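Local coordinates for protein soluble secreted antigen MPT53 (Mycobacterium tuberculosis, PDB 1LU4) that probably catalyses the oxidation of reduced, unfolded secreted proteins to form disulfide bonds, as a thioredoxin-fold disulfide oxidoreductase, at residues A1-L5 with Y106-S112; G60-R64 with V90-R94. All coordinates share one frame; numbering follows the deposited sequence. Where two conformers were deposited one is given.

Contact 1. Residues A1-L5 with Y106-S112; sequences ADERL and YRADGTS
The beta-hairpin turn around Gly110, with Tyr106 on its incoming strand, packs against Ala1 and the 3-10 segment of residues 3-5. Arg107 to Gly110 form a type I turn; the backbone bonds Arg107 N to Thr111 O and Gly110 N to Arg107 O, with Gly110 at positive phi, identify a G1-bulge hairpin. Across the contact, Ala1 N donates to Tyr106 OH at 2.6 Å. The nitrogen lies in the plane of the phenol ring, so it comes to the ring at its edge. Leu5 takes a face instead: its CD1 stands 4.2 Å from the centroid of the Tyr106 ring, 17° off the normal, a CH-pi contact displaced toward the rim, while CD2 reaches Tyr106 CE2 at 3.7 Å. Arg4 bends at chi3 (-61°), which brings the edge of its guanidinium to Ala1 N; NH2 ends 3.6 Å from Ser112 OG, which lies in the guanidinium plane, and that plane is tilted 68° from the Tyr106 ring. Asp2 OD1 approaches Gly110 CA at 3.8 Å. Asp2 N is buried here and has no partner in the model. Within the turn, Asp109 OD1 accepts Thr111 OG1 at 2.8 Å with its own syn lone pair, while Thr111 N, at 2.9 Å, comes from above the carboxylate plane and makes an Asx turn; two donors thus grip OD1. Tyr106 OH also hydrogen-bonds Tyr95 OH, and Leu5 touches Leu22 and Gln23. The contact therefore sets the N-terminal segment, just before strand 8-10, against the hairpin of strands 102-106 and 112-115, where the backbone of Tyr106 pairs with Ala27 of strand 27-32.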
ATOM      1  N   ALA A   1       5.916   3.338 -11.697  1.00 41.03           N
ATOM      2  CA  ALA A   1       5.169   3.410 -12.945  1.00 45.14           C
ATOM      3  C   ALA A   1       5.975   2.386 -13.760  1.00 48.49           C
ATOM      4  O   ALA A   1       7.177   2.271 -13.447  1.00 41.77           O
ATOM      5  CB  ALA A   1       4.911   4.826 -13.397  1.00 45.25           C
ATOM      6  N   ASP A   2       5.157   1.777 -14.583  1.00 32.83           N
ATOM      7  CA  ASP A   2       5.588   0.751 -15.518  1.00 32.20           C
ATOM      8  C   ASP A   2       6.715  -0.065 -14.910  1.00 23.58           C
ATOM      9  O   ASP A   2       6.443  -0.927 -14.045  1.00 34.46           O
ATOM     10  CB  ASP A   2       5.894   1.466 -16.846  1.00 42.73           C
ATOM     11  CG  ASP A   2       4.796   1.161 -17.847  1.00 48.42           C
ATOM     12  OD1 ASP A   2       3.909   1.970 -18.190  1.00 53.21           O
ATOM     13  OD2 ASP A   2       4.835  -0.000 -18.321  1.00 69.05           O
ATOM     14  N   GLU A   3       7.993   0.090 -15.255  1.00 26.97           N
ATOM     15  CA  GLU A   3       9.010  -0.861 -14.838  1.00 35.21           C
ATOM     16  C   GLU A   3       9.329  -0.848 -13.349  1.00 30.99           C
ATOM     17  O   GLU A   3       9.914  -1.797 -12.795  1.00 27.74           O
ATOM     18  CB  GLU A   3      10.288  -0.580 -15.671  1.00 39.10           C
ATOM     19  CG  GLU A   3      11.146  -1.837 -15.740  1.00 49.73           C
ATOM     20  CD  GLU A   3      11.949  -1.958 -17.016  1.00 54.45           C
ATOM     21  OE1 GLU A   3      12.045  -0.953 -17.753  1.00 68.13           O
ATOM     22  OE2 GLU A   3      12.478  -3.062 -17.263  1.00 71.19           O
ATOM     23  N   ARG A   4       8.981   0.182 -12.572  1.00 24.47           N
ATOM     24  CA  ARG A   4       9.233  -0.037 -11.167  1.00 23.13           C
ATOM     25  C   ARG A   4       8.406  -1.140 -10.506  1.00 22.18           C
ATOM     26  O   ARG A   4       8.833  -1.683  -9.481  1.00 26.68           O
ATOM     27  CB  ARG A   4       8.883   1.223 -10.381  1.00 22.83           C
ATOM     28  CG  ARG A   4       9.751   2.408 -10.703  1.00 21.91           C
ATOM     29  CD  ARG A   4       9.363   3.644  -9.905  1.00 22.05           C
ATOM     30  NE  ARG A   4       7.991   4.053 -10.180  1.00 25.65           N
ATOM     31  CZ  ARG A   4       7.275   4.997  -9.582  1.00 26.64           C
ATOM     32  NH1 ARG A   4       7.905   5.699  -8.619  1.00 30.20           N
ATOM     33  NH2 ARG A   4       6.018   5.305  -9.866  1.00 29.37           N
ATOM     34  N   LEU A   5       7.256  -1.427 -11.099  1.00 24.59           N
ATOM     35  CA  LEU A   5       6.432  -2.514 -10.575  1.00 22.96           C
ATOM     36  C   LEU A   5       7.130  -3.871 -10.763  1.00 23.11           C
ATOM     37  O   LEU A   5       6.624  -4.854 -10.255  1.00 23.75           O
ATOM     38  CB  LEU A   5       5.086  -2.546 -11.288  1.00 23.38           C
ATOM     39  CG  LEU A   5       4.148  -1.395 -10.924  1.00 21.26           C
ATOM     40  CD1 LEU A   5       2.977  -1.354 -11.894  1.00 21.96           C
ATOM     41  CD2 LEU A   5       3.636  -1.552  -9.478  1.00 23.32           C
ATOM     42  N   TYR A 106      -2.109   4.082  -9.193  1.00 11.14           N
ATOM     43  CA  TYR A 106      -1.819   3.713 -10.581  1.00 11.30           C
ATOM     44  C   TYR A 106      -3.089   3.518 -11.387  1.00 11.12           C
ATOM     45  O   TYR A 106      -4.026   2.835 -10.991  1.00 10.48           O
ATOM     46  CB  TYR A 106      -1.170   2.366 -10.600  1.00 11.67           C
ATOM     47  CG  TYR A 106       0.342   2.322 -10.376  1.00 13.14           C
ATOM     48  CD1 TYR A 106       1.182   2.725 -11.388  1.00 15.87           C
ATOM     49  CD2 TYR A 106       0.866   1.909  -9.188  1.00 15.52           C
ATOM     50  CE1 TYR A 106       2.533   2.691 -11.207  1.00 19.03           C
ATOM     51  CE2 TYR A 106       2.256   1.853  -9.003  1.00 16.64           C
ATOM     52  CZ  TYR A 106       3.072   2.254 -10.016  1.00 19.31           C
ATOM     53  OH  TYR A 106       4.438   2.207  -9.831  1.00 26.37           O
ATOM     54  N   ARG A 107      -3.082   4.160 -12.551  1.00 12.71           N
ATOM     55  CA  ARG A 107      -4.040   3.843 -13.588  1.00 14.45           C
ATOM     56  C   ARG A 107      -3.561   2.615 -14.366  1.00 14.13           C
ATOM     57  O   ARG A 107      -2.382   2.263 -14.342  1.00 16.20           O
ATOM     58  CB  ARG A 107      -4.213   5.003 -14.578  1.00 15.48           C
ATOM     59  CG  ARG A 107      -4.822   6.241 -13.889  1.00 20.96           C
ATOM     60  CD  ARG A 107      -5.058   7.279 -15.002  1.00 26.89           C
ATOM     61  NE  ARG A 107      -6.092   6.868 -15.938  1.00 32.24           N
ATOM     62  CZ  ARG A 107      -7.384   7.145 -15.781  1.00 32.52           C
ATOM     63  NH1 ARG A 107      -7.782   7.836 -14.712  1.00 44.51           N
ATOM     64  NH2 ARG A 107      -8.245   6.727 -16.692  1.00 54.92           N
ATOM     65  N   ALA A 108      -4.507   1.974 -15.095  1.00 16.11           N
ATOM     66  CA  ALA A 108      -4.163   0.806 -15.907  1.00 16.60           C
ATOM     67  C   ALA A 108      -3.138   1.149 -16.970  1.00 20.76           C
ATOM     68  O   ALA A 108      -2.371   0.296 -17.384  1.00 25.32           O
ATOM     69  CB  ALA A 108      -5.449   0.259 -16.565  1.00 17.63           C
ATOM     70  N   ASP A 109      -3.091   2.422 -17.397  1.00 23.19           N
ATOM     71  CA  ASP A 109      -2.113   2.790 -18.436  1.00 27.64           C
ATOM     72  C   ASP A 109      -0.711   3.032 -17.898  1.00 27.56           C
ATOM     73  O   ASP A 109       0.166   3.357 -18.676  1.00 34.20           O
ATOM     74  CB  ASP A 109      -2.590   4.028 -19.173  1.00 32.49           C
ATOM     75  CG  ASP A 109      -2.542   5.293 -18.346  1.00 30.11           C
ATOM     76  OD1 ASP A 109      -2.128   5.328 -17.192  1.00 25.45           O
ATOM     77  OD2 ASP A 109      -2.924   6.326 -18.945  1.00 39.22           O
ATOM     78  N   GLY A 110      -0.515   2.832 -16.605  1.00 26.03           N
ATOM     79  CA  GLY A 110       0.837   2.905 -16.095  1.00 26.62           C
ATOM     80  C   GLY A 110       1.201   4.220 -15.457  1.00 23.25           C
ATOM     81  O   GLY A 110       2.219   4.253 -14.761  1.00 25.33           O
ATOM     82  N   THR A 111       0.401   5.239 -15.717  1.00 23.33           N
ATOM     83  CA  THR A 111       0.664   6.517 -15.054  1.00 21.80           C
ATOM     84  C   THR A 111       0.220   6.452 -13.594  1.00 18.04           C
ATOM     85  O   THR A 111      -0.606   5.602 -13.229  1.00 16.93           O
ATOM     86  CB  THR A 111      -0.007   7.686 -15.793  1.00 23.33           C
ATOM     87  OG1 THR A 111      -1.426   7.520 -15.667  1.00 24.36           O
ATOM     88  CG2 THR A 111       0.334   7.763 -17.288  1.00 28.59           C
ATOM     89  N   SER A 112       0.820   7.303 -12.786  1.00 19.02           N
ATOM     90  CA  SER A 112       0.561   7.293 -11.347  1.00 15.52           C
ATOM     91  C   SER A 112       0.643   8.705 -10.763  1.00 16.63           C
ATOM     92  O   SER A 112       1.179   9.639 -11.333  1.00 21.56           O
ATOM     93  CB  SER A 112       1.518   6.328 -10.657  1.00 17.53           C
ATOM     94  OG  SER A 112       2.859   6.688 -10.752  1.00 21.03           O
TER

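Contact 2. Residues G60-R64 with V90-R94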
ATOM      1  N   GLY A  60      -0.385  -3.283   0.233  1.00  7.86           N
ATOM      2  CA  GLY A  60       0.341  -2.587   1.313  1.00  7.96           C
ATOM      3  C   GLY A  60       1.789  -3.064   1.323  1.00  7.81           C
ATOM      4  O   GLY A  60       2.068  -4.228   1.017  1.00  8.57           O
ATOM      5  N   ILE A  61       2.702  -2.183   1.705  1.00  7.87           N
ATOM      6  CA  ILE A  61       4.119  -2.503   1.702  1.00  7.91           C
ATOM      7  C   ILE A  61       4.652  -1.978   3.044  1.00  7.48           C
ATOM      8  O   ILE A  61       4.708  -0.759   3.272  1.00  8.89           O
ATOM      9  CB  ILE A  61       4.870  -1.895   0.501  1.00  9.89           C
ATOM     10  CG1 ILE A  61       4.191  -2.313  -0.823  1.00 11.66           C
ATOM     11  CG2 ILE A  61       6.323  -2.305   0.558  1.00 13.42           C
ATOM     12  CD1 ILE A  61       4.698  -1.719  -2.089  1.00 21.34           C
ATOM     13  N   ALA A  62       4.993  -2.908   3.933  1.00  7.78           N
ATOM     14  CA  ALA A  62       5.376  -2.524   5.304  1.00  8.28           C
ATOM     15  C   ALA A  62       6.873  -2.721   5.466  1.00  8.58           C
ATOM     16  O   ALA A  62       7.505  -3.610   4.872  1.00  8.93           O
ATOM     17  CB  ALA A  62       4.650  -3.434   6.310  1.00 10.04           C
ATOM     18  N   THR A  63       7.469  -1.897   6.337  1.00  9.43           N
ATOM     19  CA  THR A  63       8.888  -2.076   6.670  1.00  9.43           C
ATOM     20  C   THR A  63       9.102  -1.519   8.097  1.00  9.76           C
ATOM     21  O   THR A  63       8.202  -0.983   8.729  1.00 10.81           O
ATOM     22  CB  THR A  63       9.780  -1.400   5.645  1.00 11.54           C
ATOM     23  OG1 THR A  63      11.168  -1.857   5.843  1.00 12.82           O
ATOM     24  CG2 THR A  63       9.765   0.113   5.718  1.00 14.32           C
ATOM     25  N   ARG A  64      10.319  -1.694   8.563  1.00 10.67           N
ATOM     26  CA  ARG A  64      10.770  -1.144   9.879  1.00 11.32           C
ATOM     27  C   ARG A  64       9.974  -1.744  11.018  1.00 10.32           C
ATOM     28  O   ARG A  64       9.736  -1.061  12.030  1.00 10.93           O
ATOM     29  CB  ARG A  64      10.727   0.371   9.898  1.00 11.64           C
ATOM     30  CG  ARG A  64      11.804   0.965   8.974  1.00 18.32           C
ATOM     31  CD  ARG A  64      11.907   2.401   9.318  1.00 21.86           C
ATOM     32  NE  ARG A  64      12.673   2.712  10.449  1.00 20.22           N
ATOM     33  CZ  ARG A  64      12.728   3.941  10.975  1.00 21.52           C
ATOM     34  NH1 ARG A  64      12.023   4.916  10.488  1.00 21.45           N
ATOM     35  NH2 ARG A  64      13.458   4.203  11.999  1.00 21.90           N
ATOM     36  N   VAL A  90      13.902  -2.689   0.366  1.00 11.12           N
ATOM     37  CA  VAL A  90      14.270  -2.626  -1.041  1.00 11.11           C
ATOM     38  C   VAL A  90      13.160  -2.055  -1.916  1.00  9.82           C
ATOM     39  O   VAL A  90      13.423  -1.273  -2.818  1.00 10.78           O
ATOM     40  CB  VAL A  90      14.730  -4.029  -1.491  1.00 13.00           C
ATOM     41  CG1 VAL A  90      14.870  -4.162  -3.011  1.00 15.42           C
ATOM     42  CG2 VAL A  90      16.068  -4.406  -0.822  1.00 15.83           C
ATOM     43  N   ILE A  91      11.910  -2.470  -1.654  1.00 10.16           N
ATOM     44  CA  ILE A  91      10.826  -1.882  -2.475  1.00  9.82           C
ATOM     45  C   ILE A  91      10.597  -0.445  -2.094  1.00  8.73           C
ATOM     46  O   ILE A  91      10.384   0.428  -2.965  1.00 10.13           O
ATOM     47  CB  ILE A  91       9.515  -2.723  -2.335  1.00 11.33           C
ATOM     48  CG1 ILE A  91       9.786  -4.201  -2.699  1.00 13.75           C
ATOM     49  CG2 ILE A  91       8.411  -2.108  -3.141  1.00 12.45           C
ATOM     50  CD1 ILE A  91       8.600  -5.055  -2.221  1.00 18.17           C
ATOM     51  N   TRP A  92      10.676  -0.108  -0.810  1.00  9.61           N
ATOM     52  CA  TRP A  92      10.535   1.273  -0.375  1.00 10.01           C
ATOM     53  C   TRP A  92      11.388   2.229  -1.062  1.00 11.39           C
ATOM     54  O   TRP A  92      11.296   3.270  -1.587  1.00 10.90           O
ATOM     55  CB  TRP A  92      10.743   1.475   1.088  0.52 11.41           C
ATOM     56  CG  TRP A  92       9.557   1.087   1.865  0.52  9.78           C
ATOM     57  CD1 TRP A  92       8.933  -0.119   1.892  0.52 10.59           C
ATOM     58  CD2 TRP A  92       8.836   1.944   2.763  0.52 10.27           C
ATOM     59  NE1 TRP A  92       7.922  -0.112   2.704  0.52  8.77           N
ATOM     60  CE2 TRP A  92       7.804   1.132   3.278  0.52  9.63           C
ATOM     61  CE3 TRP A  92       8.898   3.264   3.216  0.52 12.92           C
ATOM     62  CZ2 TRP A  92       6.772   1.400   4.204  0.52  7.50           C
ATOM     63  CZ3 TRP A  92       7.924   3.638   4.141  0.52 12.74           C
ATOM     64  CH2 TRP A  92       6.958   2.732   4.568  0.52 13.15           C
ATOM     65  N   ALA A  93      12.613   1.580  -1.331  1.00  9.97           N
ATOM     66  CA  ALA A  93      14.105   2.422  -2.044  1.00 12.04           C
ATOM     67  C   ALA A  93      13.616   2.548  -3.447  1.00 11.11           C
ATOM     68  O   ALA A  93      13.851   3.601  -4.014  1.00 12.49           O
ATOM     69  CB  ALA A  93      15.269   1.645  -1.780  1.00 14.03           C
ATOM     70  N   ARG A  94      12.996   1.545  -4.064  1.00 12.57           N
ATOM     71  CA  ARG A  94      12.668   1.569  -5.485  1.00 13.52           C
ATOM     72  C   ARG A  94      11.707   2.711  -5.739  1.00 14.57           C
ATOM     73  O   ARG A  94      11.732   3.315  -6.806  1.00 16.13           O
ATOM     74  CB  ARG A  94      12.187   0.163  -5.893  1.00 16.74           C
ATOM     75  CG  ARG A  94      11.766   0.051  -7.350  1.00 23.42           C
ATOM     76  CD  ARG A  94      11.240  -1.398  -7.402  1.00 33.78           C
ATOM     77  NE  ARG A  94      12.355  -2.216  -7.819  1.00 47.16           N
ATOM     78  CZ  ARG A  94      12.769  -2.559  -9.022  1.00 38.64           C
ATOM     79  NH1 ARG A  94      12.163  -2.186 -10.142  1.00 34.35           N
ATOM     80  NH2 ARG A  94      13.841  -3.321  -9.089  1.00 37.14           N
TER
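Thr63 lays its methyl over the indole of Trp92, while Ile61 presents its carbonyl to the edge of the same ring. In the Trp92 conformer described, one of two deposited, Thr63 CG2 is 3.5 Å from the centroid of the five-membered ring and 19° off its normal, a CH-pi contact over the face. The Thr63 torsion puts OG1 opposite the backbone N, which leaves CG2 for the ring and lets OG1 hydrogen-bond Asp86 O. At the indole edge, Trp92 NE1 in this conformer donates to Ile61 O at 3.3 Å, but the 125° angle at the hydrogen marks a weak bond. The Ile61 and Trp92 side chains pass each other in opposite directions, with Ile61 CG2 3.7 Å from Trp92 CD1. The Ile61 and Ile91 side chains cross at about a right angle, Ile61 CD1 meeting Ile91 CG2 at 3.9 Å. Strand 60-62 and helix 90-94 have axes 9.2 Å apart at 114°. Asp86 accepts from Ile91 N and Trp92 N at the helix start, Phe31 meets Trp92 edge-to-face, and Leu84 touches both isoleucines, placing helix 90-94 against strands 27-32, 57-62 and 82-85 of the thioredoxin-like sheet.

In the fold
From the N terminus, residues 1-5 wait for partners that come 101 residues later, at the 106-112 hairpin, so contact 1 closes a loop holding most of the fold. Inside that span lies contact 2, which closes a shorter loop: strand 57-62, helix 67-77 and parallel strand 82-85 form a beta-alpha-beta crossover, after which helix 90-94 returns to strand 57-62. The two are nested, not crossed, and their centres lie about 17 Å apart. They meet directly where Arg94 NH1 makes a weak hydrogen bond to Arg4 O. Together they link the N-terminal segment to helix 90-94 and to both halves of the mixed sheet.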